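Local coordinates for protein fructose 1-phosphate kinase (Staphylococcus aureus, PDB 2JG5) that probably transfers a phosphate group from ATP to fructose 1-phosphate, and perhaps to tagatose 6-phosphate, to form the 1,6-bisphosphate, at residues S10-F16 against A30-G36; T54-G60 against Q77-V83; I230-N236 against V298-D304; G254-G258 against A268-A272. All coordinates share one frame; numbering follows the deposited sequence.

Contact 1 of 4, residues S10-F16 against A30-G36; sequences SIDYVIF and ATYKFAG
Asp-12 and Phe-34 pair within an antiparallel ladder that runs from Ser-10 with Gly-36 to Phe-16 with Ala-30. Of its backbone bonds, Val-14 N to Tyr-32 O is 2.8 Å long, whereas Ala-30 N to Phe-16 O, at the far end, is weak. Two CH-pi contacts follow: Asp-12 CB lies 3.8 Å from the centroid of the Phe-34 ring, and Val-14 CB covers a face of the Tyr-32 ring likewise. Both rings fold back over their partners because CG is wedged between backbone N and carbonyl carbon (chi1 54° for Phe-34, 66° for Tyr-32). The Phe-16 and Tyr-32 rings meet obliquely. Among polar groups, Ser-10 OG donates to Asp-12 OD1 at 2.7 Å on the syn side, steadying a carboxylate whose OD2 rests 3.2 Å from Gly-36 CA. On the other face Tyr-13 CE1 meets Thr-31 CB at 3.5 Å, Tyr-13 OH is hydrogen-bonded to Ile-89 O of the second subunit, and Lys-33 NZ makes a salt bridge to Asp-86 of that subunit. One face thus combines ring-over-CH packing with a serine-carboxylate bond at the Ser-10 end; the Tyr-13 and Lys-33 face meets the second subunit, consistent with the beta-sheet lid of pfkB sugar kinases.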
loop_
_atom_site.group_PDB
_atom_site.type_symbol
_atom_site.label_atom_id
_atom_site.label_comp_id
_atom_site.label_asym_id
_atom_site.label_seq_id
_atom_site.Cartn_x
_atom_site.Cartn_y
_atom_site.Cartn_z
ATOM N N SER A 10 9.812 -5.534 -2.949
ATOM C CA SER A 10 8.420 -5.328 -2.612
ATOM C C SER A 10 8.200 -4.889 -1.193
ATOM O O SER A 10 8.985 -5.198 -0.297
ATOM C CB SER A 10 7.636 -6.621 -2.838
ATOM O OG SER A 10 8.248 -7.680 -2.140
ATOM N N ILE A 11 7.120 -4.152 -0.995
ATOM C CA ILE A 11 6.490 -4.153 0.303
ATOM C C ILE A 11 5.564 -5.364 0.294
ATOM O O ILE A 11 4.744 -5.552 -0.617
ATOM C CB ILE A 11 5.734 -2.849 0.613
ATOM C CG1 ILE A 11 6.685 -1.664 0.498
ATOM C CG2 ILE A 11 5.122 -2.895 2.033
ATOM C CD1 ILE A 11 6.025 -0.319 0.640
ATOM N N ASP A 12 5.745 -6.217 1.286
ATOM C CA ASP A 12 4.835 -7.311 1.494
ATOM C C ASP A 12 3.791 -6.852 2.511
ATOM O O ASP A 12 4.024 -6.841 3.712
ATOM C CB ASP A 12 5.601 -8.556 1.924
ATOM C CG ASP A 12 6.627 -8.996 0.878
ATOM O OD1 ASP A 12 6.531 -8.544 -0.281
ATOM O OD2 ASP A 12 7.526 -9.803 1.207
ATOM N N TYR A 13 2.648 -6.429 1.987
ATOM C CA TYR A 13 1.536 -5.978 2.802
ATOM C C TYR A 13 0.728 -7.186 3.303
ATOM O O TYR A 13 -0.095 -7.755 2.581
ATOM C CB TYR A 13 0.686 -4.992 1.996
ATOM C CG TYR A 13 -0.433 -4.319 2.756
ATOM C CD1 TYR A 13 -0.368 -4.150 4.142
ATOM C CD2 TYR A 13 -1.549 -3.830 2.082
ATOM C CE1 TYR A 13 -1.400 -3.526 4.835
ATOM C CE2 TYR A 13 -2.594 -3.203 2.767
ATOM C CZ TYR A 13 -2.510 -3.056 4.141
ATOM O OH TYR A 13 -3.515 -2.426 4.821
ATOM N N VAL A 14 0.998 -7.578 4.544
ATOM C CA VAL A 14 0.360 -8.743 5.134
ATOM C C VAL A 14 -0.934 -8.326 5.836
ATOM O O VAL A 14 -0.925 -7.437 6.683
ATOM C CB VAL A 14 1.303 -9.492 6.099
ATOM C CG1 VAL A 14 0.585 -10.664 6.731
ATOM C CG2 VAL A 14 2.550 -9.984 5.363
ATOM N N ILE A 15 -2.039 -8.964 5.454
ATOM C CA ILE A 15 -3.357 -8.609 5.953
ATOM C C ILE A 15 -4.021 -9.824 6.586
ATOM O O ILE A 15 -4.234 -10.851 5.928
ATOM C CB ILE A 15 -4.272 -8.033 4.836
ATOM C CG1 ILE A 15 -3.584 -6.869 4.107
ATOM C CG2 ILE A 15 -5.611 -7.591 5.425
ATOM C CD1 ILE A 15 -4.290 -6.424 2.838
ATOM N N PHE A 16 -4.323 -9.709 7.874
ATOM C CA PHE A 16 -5.060 -10.740 8.562
ATOM C C PHE A 16 -6.514 -10.361 8.514
ATOM O O PHE A 16 -6.882 -9.232 8.871
ATOM C CB PHE A 16 -4.596 -10.884 10.012
ATOM C CG PHE A 16 -3.224 -11.480 10.153
ATOM C CD1 PHE A 16 -2.085 -10.712 9.901
ATOM C CD2 PHE A 16 -3.067 -12.802 10.542
ATOM C CE1 PHE A 16 -0.815 -11.264 10.027
ATOM C CE2 PHE A 16 -1.796 -13.361 10.670
ATOM C CZ PHE A 16 -0.667 -12.588 10.416
ATOM N N ALA A 30 -6.055 -7.147 11.418
ATOM C CA ALA A 30 -4.707 -6.575 11.585
ATOM C C ALA A 30 -3.890 -6.640 10.310
ATOM O O ALA A 30 -4.101 -7.513 9.476
ATOM C CB ALA A 30 -3.950 -7.271 12.689
ATOM N N THR A 31 -2.941 -5.722 10.172
ATOM C CA THR A 31 -2.014 -5.749 9.050
ATOM C C THR A 31 -0.591 -5.476 9.499
ATOM O O THR A 31 -0.357 -4.930 10.556
ATOM C CB THR A 31 -2.346 -4.688 7.959
ATOM O OG1 THR A 31 -2.038 -3.381 8.452
ATOM C CG2 THR A 31 -3.798 -4.759 7.499
ATOM N N TYR A 32 0.372 -5.866 8.681
ATOM C CA TYR A 32 1.721 -5.399 8.885
ATOM C C TYR A 32 2.453 -5.440 7.562
ATOM O O TYR A 32 1.927 -5.944 6.570
ATOM C CB TYR A 32 2.440 -6.167 10.004
ATOM C CG TYR A 32 2.694 -7.621 9.720
ATOM C CD1 TYR A 32 2.006 -8.620 10.414
ATOM C CD2 TYR A 32 3.645 -8.007 8.769
ATOM C CE1 TYR A 32 2.265 -9.979 10.158
ATOM C CE2 TYR A 32 3.899 -9.350 8.501
ATOM C CZ TYR A 32 3.209 -10.331 9.191
ATOM O OH TYR A 32 3.479 -11.657 8.908
ATOM N N LYS A 33 3.659 -4.887 7.555
ATOM C CA LYS A 33 4.400 -4.669 6.328
ATOM C C LYS A 33 5.839 -5.025 6.544
ATOM O O LYS A 33 6.393 -4.750 7.606
ATOM C CB LYS A 33 4.359 -3.186 5.953
ATOM C CG LYS A 33 3.019 -2.662 5.534
ATOM C CD LYS A 33 3.161 -1.223 5.059
ATOM C CE LYS A 33 1.837 -0.550 5.007
ATOM N NZ LYS A 33 1.314 -0.352 6.386
ATOM N N PHE A 34 6.457 -5.616 5.531
ATOM C CA PHE A 34 7.915 -5.726 5.521
ATOM C C PHE A 34 8.546 -5.577 4.132
ATOM O O PHE A 34 7.854 -5.589 3.121
ATOM C CB PHE A 34 8.385 -7.003 6.231
ATOM C CG PHE A 34 7.765 -8.273 5.709
ATOM C CD1 PHE A 34 8.353 -8.968 4.648
ATOM C CD2 PHE A 34 6.632 -8.810 6.318
ATOM C CE1 PHE A 34 7.806 -10.175 4.174
ATOM C CE2 PHE A 34 6.075 -10.010 5.860
ATOM C CZ PHE A 34 6.659 -10.697 4.777
ATOM N N ALA A 35 9.860 -5.401 4.098
ATOM C CA ALA A 35 10.585 -5.354 2.847
ATOM C C ALA A 35 10.768 -6.778 2.330
ATOM O O ALA A 35 11.459 -7.591 2.947
ATOM C CB ALA A 35 11.926 -4.672 3.046
ATOM N N GLY A 36 10.132 -7.079 1.202
ATOM C CA GLY A 36 10.294 -8.377 0.550
ATOM C C GLY A 36 11.061 -8.326 -0.756
ATOM O O GLY A 36 11.366 -7.257 -1.276
#

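Contact 2 of 4, residues T54-G60 against Q77-V83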
loop_
_atom_site.group_PDB
_atom_site.type_symbol
_atom_site.label_atom_id
_atom_site.label_comp_id
_atom_site.label_asym_id
_atom_site.label_seq_id
_atom_site.Cartn_x
_atom_site.Cartn_y
_atom_site.Cartn_z
ATOM N N THR A 54 25.140 -5.253 1.037
ATOM C CA THR A 54 24.499 -4.035 0.601
ATOM C C THR A 54 23.487 -4.412 -0.444
ATOM O O THR A 54 23.828 -5.059 -1.432
ATOM C CB THR A 54 25.532 -3.077 -0.012
ATOM O OG1 THR A 54 26.571 -2.863 0.935
ATOM C CG2 THR A 54 24.899 -1.737 -0.385
ATOM N N ALA A 55 22.244 -4.007 -0.221
ATOM C CA ALA A 55 21.171 -4.280 -1.167
ATOM C C ALA A 55 21.253 -3.358 -2.386
ATOM O O ALA A 55 21.258 -2.133 -2.268
ATOM C CB ALA A 55 19.808 -4.174 -0.490
ATOM N N LEU A 56 21.344 -3.973 -3.557
ATOM C CA LEU A 56 21.285 -3.265 -4.828
ATOM C C LEU A 56 19.984 -3.636 -5.515
ATOM O O LEU A 56 19.285 -4.548 -5.071
ATOM C CB LEU A 56 22.472 -3.650 -5.709
ATOM C CG LEU A 56 23.895 -3.417 -5.202
ATOM C CD1 LEU A 56 24.862 -3.736 -6.338
ATOM C CD2 LEU A 56 24.092 -1.998 -4.678
ATOM N N GLY A 57 19.657 -2.927 -6.592
ATOM C CA GLY A 57 18.399 -3.145 -7.298
ATOM C C GLY A 57 17.620 -1.862 -7.474
ATOM O O GLY A 57 18.197 -0.783 -7.418
ATOM N N PHE A 58 16.305 -1.960 -7.653
ATOM C CA PHE A 58 15.526 -0.770 -8.011
ATOM C C PHE A 58 14.512 -0.341 -6.973
ATOM O O PHE A 58 13.691 -1.144 -6.533
ATOM C CB PHE A 58 14.856 -0.965 -9.379
ATOM C CG PHE A 58 15.820 -1.389 -10.453
ATOM C CD1 PHE A 58 15.917 -2.722 -10.826
ATOM C CD2 PHE A 58 16.662 -0.455 -11.060
ATOM C CE1 PHE A 58 16.830 -3.114 -11.791
ATOM C CE2 PHE A 58 17.567 -0.842 -12.024
ATOM C CZ PHE A 58 17.654 -2.163 -12.394
ATOM N N ALA A 59 14.569 0.937 -6.584
ATOM C CA ALA A 59 13.535 1.506 -5.713
ATOM C C ALA A 59 13.031 2.865 -6.202
ATOM O O ALA A 59 13.773 3.641 -6.806
ATOM C CB ALA A 59 14.007 1.582 -4.275
ATOM N N GLY A 60 11.758 3.138 -5.934
ATOM C CA GLY A 60 11.128 4.366 -6.375
ATOM C C GLY A 60 9.924 4.731 -5.535
ATOM O O GLY A 60 9.285 3.868 -4.929
ATOM N N GLN A 77 22.768 -2.084 4.760
ATOM C CA GLN A 77 23.031 -1.017 3.800
ATOM C C GLN A 77 22.324 -1.307 2.486
ATOM O O GLN A 77 22.025 -2.468 2.173
ATOM C CB GLN A 77 24.539 -0.850 3.559
ATOM C CG GLN A 77 25.345 -0.520 4.801
ATOM C CD GLN A 77 26.846 -0.580 4.548
ATOM O OE1 GLN A 77 27.542 -1.493 5.019
ATOM N NE2 GLN A 77 27.353 0.395 3.798
ATOM N N SER A 78 22.045 -0.245 1.733
ATOM C CA SER A 78 21.441 -0.351 0.419
ATOM C C SER A 78 21.923 0.772 -0.494
ATOM O O SER A 78 22.291 1.860 -0.045
ATOM C CB SER A 78 19.910 -0.363 0.508
ATOM O OG SER A 78 19.388 0.922 0.824
ATOM N N ASN A 79 21.929 0.495 -1.790
ATOM C CA ASN A 79 22.365 1.478 -2.757
ATOM C C ASN A 79 21.527 1.256 -3.998
ATOM O O ASN A 79 22.040 0.975 -5.084
ATOM C CB ASN A 79 23.869 1.342 -3.008
ATOM C CG ASN A 79 24.501 2.609 -3.572
ATOM O OD1 ASN A 79 23.865 3.659 -3.688
ATOM N ND2 ASN A 79 25.775 2.507 -3.928
ATOM N N PHE A 80 20.211 1.348 -3.787
ATOM C CA PHE A 80 19.200 1.168 -4.822
ATOM C C PHE A 80 19.236 2.265 -5.873
ATOM O O PHE A 80 19.531 3.423 -5.569
ATOM C CB PHE A 80 17.796 1.129 -4.201
ATOM C CG PHE A 80 17.499 -0.129 -3.434
ATOM C CD1 PHE A 80 17.259 -0.080 -2.065
ATOM C CD2 PHE A 80 17.437 -1.359 -4.082
ATOM C CE1 PHE A 80 16.964 -1.248 -1.344
ATOM C CE2 PHE A 80 17.157 -2.530 -3.380
ATOM C CZ PHE A 80 16.917 -2.476 -2.007
ATOM N N ILE A 81 18.931 1.879 -7.108
ATOM C CA ILE A 81 18.810 2.811 -8.219
ATOM C C ILE A 81 17.408 3.391 -8.184
ATOM O O ILE A 81 16.415 2.639 -8.296
ATOM C CB ILE A 81 19.016 2.110 -9.600
ATOM C CG1 ILE A 81 20.348 1.348 -9.657
ATOM C CG2 ILE A 81 18.834 3.105 -10.756
ATOM C CD1 ILE A 81 21.605 2.226 -9.522
ATOM N N GLU A 82 17.324 4.717 -8.037
ATOM C CA GLU A 82 16.033 5.410 -7.994
ATOM C C GLU A 82 15.358 5.294 -9.349
ATOM O O GLU A 82 15.908 5.718 -10.378
ATOM C CB GLU A 82 16.198 6.886 -7.589
ATOM C CG GLU A 82 14.875 7.630 -7.251
ATOM C CD GLU A 82 15.021 9.147 -7.253
ATOM O OE1 GLU A 82 15.135 9.739 -6.156
ATOM O OE2 GLU A 82 15.034 9.758 -8.348
ATOM N N VAL A 83 14.180 4.687 -9.350
ATOM C CA VAL A 83 13.341 4.644 -10.544
ATOM C C VAL A 83 12.148 5.607 -10.379
ATOM O O VAL A 83 11.852 6.049 -9.268
ATOM C CB VAL A 83 12.916 3.188 -10.917
ATOM C CG1 VAL A 83 14.154 2.318 -11.117
ATOM C CG2 VAL A 83 12.049 2.575 -9.842
HETATM O O HOH W 1 21.470 -0.657 -6.937
#
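The ring of Phe-80 takes Ala-55 O over the centre of one face, 4.1 Å above the plane, and meets Gly-57 CA at its edge. The contact closes a beta-alpha-beta crossover (strand 58-59, helix 61-73, strand 77-82) in the parallel sheet of the ribokinase fold. Phe-80 CZ also touches Ala-55 CB at 3.7 Å, and Phe-80 CB meets Ala-59 CB, so this one side chain spans the corner that the chain turns at Gly-57. The Phe-58 ring is met obliquely by Val-83 CG1, 3.7 Å from Phe-58 CD2, and by Ile-81 CB, with the Ile-81 side chain running alongside. Strand 77-82 lies between 54-56 and 58-59 and is bonded first to one, then to the other. Before the corner, Asn-79 N donates to Ala-55 O at 2.8 Å; after it, Ala-59 N reaches Ile-81 O at 3.0 Å from above the carbonyl plane. Gly-57 makes the bend with phi 127° and psi -157°, a conformation suited to glycine. Ile-67 and Leu-71 of helix 61-73 cover Phe-80, whereas Phe-58 packs on Leu-116 of helix 110-120. At the corner itself Gly-57 O accepts from Ile-81 N at 2.8 Å, and Gly-57 N donates to a water 2.9 Å away.

Contact 3 of 4, residues I230-N236 against V298-D304; sequences ISIKAVN and VTISVLD
Ser-231 OG donates to Asp-304 OD1 at 2.6 Å, coming from above the carboxylate plane, 66° out of it. The hydroxyl gets there by tucking between its own backbone N and carbonyl carbon (chi1 60°), where Ser-231 OG also rests 3.2 Å from Leu-303 CB. Next to it Leu-303 leans over the neighbouring strand, with CG 3.8 Å from Lys-233 CB and CD1 in touch with the same carbon. The reverse side of the pair is aliphatic: Ile-232 CG2 meets Ile-300 CG2 at 3.8 Å, Ala-234 CB meets Ile-300 CD1, and Ile-230 crosses Val-302 at about a right angle. Behind these side chains a regular antiparallel ladder runs from Val-235 with Thr-299 to Ile-232 with Val-302; in it Lys-233 N to Ser-301 O is short and nearly straight (2.6 Å, 175°). Opposite Ser-231 it breaks at Leu-303 and Asp-304, in a manner consistent with a classic beta bulge: Leu-303 N donates to Ser-231 O at 2.8 Å, and Ser-231 N makes a longer bond to Asp-304 O. Strand 299-303 is the edge strand, within this chain, of the four-stranded antiparallel sheet of this ribokinase-like fold. Further out, Arg-204 makes a salt bridge to Asp-304 OD2, a second partner that would help hold the carboxylate. Across the sheet, helix 265-280 lays Phe-269 and Val-273 against Ala-234.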
loop_
_atom_site.group_PDB
_atom_site.type_symbol
_atom_site.label_atom_id
_atom_site.label_comp_id
_atom_site.label_asym_id
_atom_site.label_seq_id
_atom_site.Cartn_x
_atom_site.Cartn_y
_atom_site.Cartn_z
ATOM N N ILE A 230 33.801 -32.951 -5.519
ATOM C CA ILE A 230 33.000 -33.586 -4.467
ATOM C C ILE A 230 31.487 -33.345 -4.642
ATOM O O ILE A 230 31.074 -32.370 -5.253
ATOM C CB ILE A 230 33.458 -33.097 -3.052
ATOM C CG1 ILE A 230 33.059 -34.093 -1.958
ATOM C CG2 ILE A 230 32.932 -31.684 -2.756
ATOM C CD1 ILE A 230 33.683 -33.826 -0.593
ATOM N N SER A 231 30.669 -34.250 -4.113
ATOM C CA SER A 231 29.255 -33.957 -3.897
ATOM C C SER A 231 28.855 -34.262 -2.459
ATOM O O SER A 231 29.336 -35.216 -1.868
ATOM C CB SER A 231 28.360 -34.686 -4.898
ATOM O OG SER A 231 28.525 -36.080 -4.801
ATOM N N ILE A 232 27.986 -33.440 -1.891
ATOM C CA ILE A 232 27.631 -33.573 -0.479
ATOM C C ILE A 232 26.121 -33.700 -0.299
ATOM O O ILE A 232 25.326 -33.045 -1.000
ATOM C CB ILE A 232 28.182 -32.387 0.373
ATOM C CG1 ILE A 232 29.705 -32.291 0.234
ATOM C CG2 ILE A 232 27.807 -32.544 1.867
ATOM C CD1 ILE A 232 30.234 -30.885 0.259
ATOM N N LYS A 233 25.729 -34.559 0.634
ATOM C CA LYS A 233 24.320 -34.721 0.960
ATOM C C LYS A 233 24.009 -34.110 2.313
ATOM O O LYS A 233 24.609 -34.475 3.330
ATOM C CB LYS A 233 23.904 -36.193 0.909
ATOM C CG LYS A 233 22.430 -36.447 1.212
ATOM C CD LYS A 233 21.507 -35.821 0.174
ATOM C CE LYS A 233 20.058 -35.835 0.620
ATOM N NZ LYS A 233 19.427 -37.184 0.468
ATOM N N ALA A 234 23.079 -33.161 2.311
ATOM C CA ALA A 234 22.540 -32.611 3.548
ATOM C C ALA A 234 21.147 -33.181 3.792
ATOM O O ALA A 234 20.333 -33.302 2.863
ATOM C CB ALA A 234 22.493 -31.109 3.490
ATOM N N VAL A 235 20.885 -33.554 5.037
ATOM C CA VAL A 235 19.578 -34.051 5.424
ATOM C C VAL A 235 19.102 -33.238 6.635
ATOM O O VAL A 235 19.745 -33.235 7.688
ATOM C CB VAL A 235 19.630 -35.576 5.729
ATOM C CG1 VAL A 235 18.491 -35.992 6.630
ATOM C CG2 VAL A 235 19.626 -36.395 4.435
ATOM N N ASN A 236 17.986 -32.534 6.477
ATOM C CA ASN A 236 17.463 -31.707 7.559
ATOM C C ASN A 236 16.476 -32.453 8.459
ATOM O O ASN A 236 15.851 -33.425 8.017
ATOM C CB ASN A 236 16.859 -30.392 7.018
ATOM C CG ASN A 236 15.872 -30.602 5.875
ATOM O OD1 ASN A 236 16.182 -30.314 4.722
ATOM N ND2 ASN A 236 14.678 -31.081 6.192
ATOM N N VAL A 298 21.374 -31.086 11.288
ATOM C CA VAL A 298 21.566 -31.366 9.872
ATOM C C VAL A 298 22.739 -32.325 9.727
ATOM O O VAL A 298 23.832 -32.079 10.245
ATOM C CB VAL A 298 21.786 -30.059 9.043
ATOM C CG1 VAL A 298 22.130 -30.371 7.587
ATOM C CG2 VAL A 298 20.555 -29.170 9.115
ATOM N N THR A 299 22.492 -33.433 9.044
ATOM C CA THR A 299 23.546 -34.398 8.754
ATOM C C THR A 299 24.228 -34.074 7.429
ATOM O O THR A 299 23.572 -33.681 6.454
ATOM C CB THR A 299 22.992 -35.818 8.732
ATOM O OG1 THR A 299 22.317 -36.061 9.970
ATOM C CG2 THR A 299 24.114 -36.834 8.572
ATOM N N ILE A 300 25.550 -34.235 7.419
ATOM C CA ILE A 300 26.385 -33.986 6.245
ATOM C C ILE A 300 27.092 -35.276 5.858
ATOM O O ILE A 300 27.702 -35.937 6.703
ATOM C CB ILE A 300 27.413 -32.843 6.523
ATOM C CG1 ILE A 300 26.719 -31.473 6.578
ATOM C CG2 ILE A 300 28.596 -32.861 5.534
ATOM C CD1 ILE A 300 25.851 -31.116 5.367
ATOM N N SER A 301 26.994 -35.640 4.586
ATOM C CA SER A 301 27.650 -36.835 4.080
ATOM C C SER A 301 28.243 -36.571 2.715
ATOM O O SER A 301 27.635 -35.884 1.890
ATOM C CB SER A 301 26.650 -37.982 3.985
ATOM O OG SER A 301 26.068 -38.220 5.250
ATOM N N VAL A 302 29.437 -37.105 2.482
ATOM C CA VAL A 302 30.035 -37.069 1.157
ATOM C C VAL A 302 29.345 -38.151 0.321
ATOM O O VAL A 302 29.254 -39.308 0.735
ATOM C CB VAL A 302 31.575 -37.278 1.192
ATOM C CG1 VAL A 302 32.154 -37.295 -0.203
ATOM C CG2 VAL A 302 32.248 -36.183 1.996
ATOM N N LEU A 303 28.830 -37.743 -0.838
ATOM C CA LEU A 303 28.215 -38.661 -1.781
ATOM C C LEU A 303 29.284 -39.287 -2.665
ATOM O O LEU A 303 29.344 -40.510 -2.793
ATOM C CB LEU A 303 27.155 -37.939 -2.628
ATOM C CG LEU A 303 25.798 -37.741 -1.946
ATOM C CD1 LEU A 303 24.963 -36.725 -2.674
ATOM C CD2 LEU A 303 25.076 -39.060 -1.868
ATOM N N ASP A 304 30.121 -38.445 -3.270
ATOM C CA ASP A 304 31.254 -38.926 -4.055
ATOM C C ASP A 304 32.423 -37.947 -3.991
ATOM O O ASP A 304 32.319 -36.867 -3.389
ATOM C CB ASP A 304 30.852 -39.273 -5.510
ATOM C CG ASP A 304 30.666 -38.038 -6.418
ATOM O OD1 ASP A 304 30.758 -36.885 -5.951
ATOM O OD2 ASP A 304 30.422 -38.234 -7.633
#

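Contact 4 of 4, residues G254-G258 against A268-A272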
loop_
_atom_site.group_PDB
_atom_site.type_symbol
_atom_site.label_atom_id
_atom_site.label_comp_id
_atom_site.label_asym_id
_atom_site.label_seq_id
_atom_site.Cartn_x
_atom_site.Cartn_y
_atom_site.Cartn_z
ATOM N N GLY A 254 22.695 -18.667 3.860
ATOM C CA GLY A 254 23.489 -19.559 4.711
ATOM C C GLY A 254 24.800 -19.964 4.066
ATOM O O GLY A 254 25.856 -19.953 4.713
ATOM N N MET A 255 24.733 -20.305 2.779
ATOM C CA MET A 255 25.903 -20.773 2.037
ATOM C C MET A 255 26.914 -19.654 1.840
ATOM O O MET A 255 28.110 -19.844 2.077
ATOM C CB MET A 255 25.486 -21.358 0.683
ATOM C CG MET A 255 26.636 -22.028 -0.072
ATOM S SD MET A 255 27.111 -23.630 0.640
ATOM C CE MET A 255 28.602 -23.959 -0.303
ATOM N N VAL A 256 26.427 -18.488 1.411
ATOM C CA VAL A 256 27.288 -17.327 1.232
ATOM C C VAL A 256 27.940 -16.920 2.555
ATOM O O VAL A 256 29.152 -16.726 2.597
ATOM C CB VAL A 256 26.544 -16.136 0.591
ATOM C CG1 VAL A 256 27.466 -14.947 0.474
ATOM C CG2 VAL A 256 26.002 -16.522 -0.791
ATOM N N ALA A 257 27.150 -16.835 3.633
ATOM C CA ALA A 257 27.683 -16.438 4.943
ATOM C C ALA A 257 28.795 -17.377 5.405
ATOM O O ALA A 257 29.809 -16.915 5.934
ATOM C CB ALA A 257 26.606 -16.364 5.978
ATOM N N GLY A 258 28.590 -18.681 5.197
ATOM C CA GLY A 258 29.585 -19.711 5.514
ATOM C C GLY A 258 30.914 -19.477 4.810
ATOM O O GLY A 258 31.949 -19.385 5.466
ATOM N N ALA A 268 29.584 -24.807 5.554
ATOM C CA ALA A 268 28.847 -23.714 4.906
ATOM C C ALA A 268 27.541 -24.247 4.339
ATOM O O ALA A 268 26.488 -23.620 4.485
ATOM C CB ALA A 268 29.677 -23.078 3.819
ATOM N N PHE A 269 27.622 -25.421 3.713
ATOM C CA PHE A 269 26.463 -26.104 3.131
ATOM C C PHE A 269 25.486 -26.525 4.226
ATOM O O PHE A 269 24.280 -26.281 4.109
ATOM C CB PHE A 269 26.918 -27.298 2.283
ATOM C CG PHE A 269 25.791 -28.041 1.592
ATOM C CD1 PHE A 269 24.850 -27.364 0.807
ATOM C CD2 PHE A 269 25.701 -29.428 1.692
ATOM C CE1 PHE A 269 23.822 -28.060 0.159
ATOM C CE2 PHE A 269 24.687 -30.131 1.034
ATOM C CZ PHE A 269 23.744 -29.447 0.277
ATOM N N GLN A 270 26.013 -27.138 5.288
ATOM C CA GLN A 270 25.237 -27.429 6.499
ATOM C C GLN A 270 24.490 -26.193 7.029
ATOM O O GLN A 270 23.292 -26.270 7.327
ATOM C CB GLN A 270 26.154 -27.973 7.595
ATOM C CG GLN A 270 25.416 -28.634 8.733
ATOM C CD GLN A 270 26.291 -28.859 9.946
ATOM O OE1 GLN A 270 27.163 -28.043 10.265
ATOM N NE2 GLN A 270 26.056 -29.955 10.637
ATOM N N GLN A 271 25.206 -25.072 7.150
ATOM C CA GLN A 271 24.616 -23.789 7.543
ATOM C C GLN A 271 23.503 -23.377 6.570
ATOM O O GLN A 271 22.439 -22.928 6.988
ATOM C CB GLN A 271 25.699 -22.702 7.616
ATOM C CG GLN A 271 25.186 -21.291 7.853
ATOM C CD GLN A 271 26.145 -20.466 8.671
ATOM O OE1 GLN A 271 26.163 -20.558 9.898
ATOM N NE2 GLN A 271 26.953 -19.644 7.999
ATOM N N ALA A 272 23.763 -23.569 5.277
ATOM C CA ALA A 272 22.825 -23.268 4.208
ATOM C C ALA A 272 21.499 -24.012 4.377
ATOM O O ALA A 272 20.428 -23.394 4.335
ATOM C CB ALA A 272 23.457 -23.577 2.866
#
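Helices 247-260 and 265-280 form an antiparallel hairpin joined by a short turn, and they pack closely here through two glycines four residues apart on the first helix and two alanines with the same spacing on the second. The short axes approach to 7.2 Å with their directions 149° apart. At one end Gly-254 CA lies 3.8 Å from Ala-272 CA, backbone almost on backbone; at the other Gly-258 CA receives Ala-268 CB at the same 3.8 Å. Neither glycine has a side chain to hold the helices apart. Ala-272 CB also presses against Met-255, 3.5 Å from Met-255 N and close to its CB. The Met-255 chain leaves its helix with CG opposite the backbone N (chi1 -173°) and bends at chi2, which swings SD across the groove to 3.6 Å from Phe-269 CA. The sulfur stands at the edge of the Phe-269 ring, near its plane. On the other flank Gln-271 reaches across to Gly-254, its CG 3.5 Å from Gly-254 O. Gln-271 NE2 makes a weak bond to that oxygen, which Gly-258 N already holds at 3.1 Å as part of the helix, while Gln-271 OE1 bonds Lys-295. Ile-215 of the antiparallel sheet packs on both Met-255 and Phe-269, and Leu-46 of helix 38-48 touches Ala-257, so the hairpin is enclosed from several directions. A pair of small residues four apart on each helix, Gly-xxx-Gly facing Ala-xxx-Ala, with the axes drawn this near, is the mark of GxxxG-type packing between helices.

How the contacts relate
Contacts 2 and 4 are buried, whereas contacts 1 and 3 are only partly so and pair strands of sheets set outside the main parallel one. Contact 1 meets the second subunit; contact 3, about 36 Å away centre to centre on the opposite side of the chain's centre, touches no other chain. Helix 61-73 packs on both contacts 1 and 2. Contact 4 is nested in the loop that contact 3 closes, and Gln-270 NE2 to Val-298 O, 3.1 Å, is a probable hydrogen bond joining them. Chemistry follows place: CH over rings plus a polar dimer face in contact 1, parallel-strand bonds flanked by phenylalanines in contact 2, a cross-strand serine-aspartate bond at a sheet edge in contact 3, close helix backbones inside in contact 4.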